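Local coordinates for beta-galactosidase (Geobacillus stearothermophilus, PDB 4OIF), which probably hydrolyses terminal non-reducing beta-D-galactose residues of beta-D-galactosides, as a zinc-containing, trimeric member of glycoside hydrolase family 42, at residues T260-P265 against Y438-V443. Sequence-based numbering, arbitrary orientation.
Sequences THDLIP and YPQTLV
Pro439, in the first turn of helix 438-451, makes the closest apolar contact. Its ring carbons CB and CG lie against one flank of Ile264: CG2 of the isoleucine comes within 3.6 Å of Pro439 CG, the two side chains meeting at a slant. In Ile264, CG1 is wedged between the backbone N and the carbonyl carbon (chi1 71°), which leaves CG2 beside the N and turned to the proline. Next along the chain, Pro265 adds a lighter touch, its CD 3.9 Å from Pro439 CB, while Trp419 and Leu309 also pack on Pro265. The hairpin carrying these residues turns back from strand 252-259 of the TIM barrel through a G1 beta bulge, Leu263 and Ile264 sitting opposite the single residue Asp259, so the contact joins the catalytic barrel to the trimerisation domain. Toward solvent it turns polar at Gln440, partly exposed and near a bound glycerol, though the carboxylate it reaches is buried. Bent at chi2 (93°), Gln440 sets its amide plane 82° from the Asp262 carboxylate. One nearly straight hydrogen bond, donated by Gln440 NE2 to Asp262 OD2, spans 3.1 Å, in the amide plane but entering from above the carboxylate. Salt bridges from Lys302 to OD1 and Arg437 to OD2 probably keep Asp262 ionised.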
loop_
_atom_site.group_PDB
_atom_site.type_symbol
_atom_site.label_atom_id
_atom_site.label_comp_id
_atom_site.label_asym_id
_atom_site.label_seq_id
_atom_site.Cartn_x
_atom_site.Cartn_y
_atom_site.Cartn_z
ATOM N N THR A 260 15.449 -8.669 5.217
ATOM C CA THR A 260 14.311 -9.510 5.573
ATOM C C THR A 260 13.759 -10.422 4.464
ATOM O O THR A 260 13.941 -10.168 3.264
ATOM C CB THR A 260 13.156 -8.615 6.124
ATOM O OG1 THR A 260 12.344 -9.368 7.036
ATOM C CG2 THR A 260 12.293 -8.043 4.987
ATOM N N HIS A 261 13.107 -11.495 4.924
ATOM C CA HIS A 261 12.397 -12.495 4.115
ATOM C C HIS A 261 13.341 -13.497 3.435
ATOM O O HIS A 261 13.377 -14.677 3.799
ATOM C CB HIS A 261 11.485 -11.810 3.076
ATOM C CG HIS A 261 10.776 -12.765 2.159
ATOM N ND1 HIS A 261 10.356 -14.015 2.561
ATOM C CD2 HIS A 261 10.408 -12.645 0.861
ATOM C CE1 HIS A 261 9.768 -14.628 1.547
ATOM N NE2 HIS A 261 9.787 -13.819 0.504
ATOM N N ASP A 262 14.103 -13.036 2.450
ATOM C CA ASP A 262 14.904 -13.954 1.658
ATOM C C ASP A 262 16.314 -14.038 2.188
ATOM O O ASP A 262 17.170 -14.686 1.579
ATOM C CB ASP A 262 14.913 -13.541 0.184
ATOM C CG ASP A 262 13.743 -14.120 -0.584
ATOM O OD1 ASP A 262 13.387 -15.291 -0.317
ATOM O OD2 ASP A 262 13.176 -13.411 -1.445
ATOM N N LEU A 263 16.549 -13.401 3.330
ATOM C CA LEU A 263 17.860 -13.445 3.949
ATOM C C LEU A 263 18.938 -13.036 2.951
ATOM O O LEU A 263 19.904 -13.762 2.729
ATOM C CB LEU A 263 18.155 -14.847 4.495
ATOM C CG LEU A 263 17.534 -15.216 5.839
ATOM C CD1 LEU A 263 18.045 -16.566 6.288
ATOM C CD2 LEU A 263 17.834 -14.152 6.891
ATOM N N ILE A 264 18.748 -11.886 2.323
ATOM C CA ILE A 264 19.713 -11.383 1.361
ATOM C C ILE A 264 20.732 -10.538 2.107
ATOM O O ILE A 264 20.516 -10.187 3.264
ATOM C CB ILE A 264 19.023 -10.572 0.256
ATOM C CG1 ILE A 264 18.511 -9.243 0.815
ATOM C CG2 ILE A 264 17.890 -11.395 -0.361
ATOM C CD1 ILE A 264 17.736 -8.430 -0.173
ATOM N N PRO A 265 21.870 -10.252 1.475
ATOM C CA PRO A 265 22.814 -9.413 2.213
ATOM C C PRO A 265 22.182 -8.085 2.588
ATOM O O PRO A 265 21.358 -7.570 1.822
ATOM C CB PRO A 265 23.962 -9.220 1.221
ATOM C CG PRO A 265 23.888 -10.411 0.331
ATOM C CD PRO A 265 22.456 -10.820 0.250
ATOM N N TYR A 438 18.467 -10.154 -7.666
ATOM C CA TYR A 438 19.895 -10.424 -7.833
ATOM C C TYR A 438 20.448 -11.418 -6.784
ATOM O O TYR A 438 20.947 -12.499 -7.156
ATOM C CB TYR A 438 20.660 -9.078 -7.828
ATOM C CG TYR A 438 22.177 -9.158 -7.743
ATOM C CD1 TYR A 438 22.916 -9.818 -8.720
ATOM C CD2 TYR A 438 22.866 -8.552 -6.701
ATOM C CE1 TYR A 438 24.288 -9.888 -8.652
ATOM C CE2 TYR A 438 24.242 -8.615 -6.628
ATOM C CZ TYR A 438 24.948 -9.287 -7.605
ATOM O OH TYR A 438 26.321 -9.365 -7.549
ATOM N N PRO A 439 20.342 -11.083 -5.480
ATOM C CA PRO A 439 20.874 -12.017 -4.483
ATOM C C PRO A 439 20.211 -13.397 -4.539
ATOM O O PRO A 439 20.907 -14.429 -4.455
ATOM C CB PRO A 439 20.574 -11.316 -3.152
ATOM C CG PRO A 439 19.473 -10.373 -3.456
ATOM C CD PRO A 439 19.738 -9.902 -4.834
ATOM N N GLN A 440 18.893 -13.411 -4.703
ATOM C CA GLN A 440 18.152 -14.658 -4.878
ATOM C C GLN A 440 18.715 -15.492 -6.030
ATOM O O GLN A 440 18.890 -16.713 -5.908
ATOM C CB GLN A 440 16.667 -14.374 -5.117
ATOM C CG GLN A 440 15.935 -13.755 -3.920
ATOM C CD GLN A 440 15.903 -12.232 -3.954
ATOM O OE1 GLN A 440 16.696 -11.588 -4.647
ATOM N NE2 GLN A 440 14.972 -11.649 -3.211
ATOM N N THR A 441 18.998 -14.823 -7.144
ATOM C CA THR A 441 19.563 -15.470 -8.327
ATOM C C THR A 441 20.893 -16.133 -7.971
ATOM O O THR A 441 21.145 -17.327 -8.284
ATOM C CB THR A 441 19.757 -14.447 -9.482
ATOM O OG1 THR A 441 18.484 -13.900 -9.853
ATOM C CG2 THR A 441 20.385 -15.099 -10.705
ATOM N N LEU A 442 21.743 -15.366 -7.294
ATOM C CA LEU A 442 22.974 -15.967 -6.788
ATOM C C LEU A 442 22.684 -17.254 -5.999
ATOM O O LEU A 442 23.318 -18.288 -6.245
ATOM C CB LEU A 442 23.742 -14.990 -5.926
ATOM C CG LEU A 442 24.729 -14.146 -6.712
ATOM C CD1 LEU A 442 24.006 -13.281 -7.729
ATOM C CD2 LEU A 442 25.520 -13.298 -5.734
ATOM N N VAL A 443 21.708 -17.204 -5.088
ATOM C CA VAL A 443 21.340 -18.406 -4.336
ATOM C C VAL A 443 20.916 -19.563 -5.273
ATOM O O VAL A 443 21.198 -20.737 -5.003
ATOM C CB VAL A 443 20.222 -18.099 -3.320
ATOM C CG1 VAL A 443 19.818 -19.346 -2.573
ATOM C CG2 VAL A 443 20.688 -17.055 -2.346
#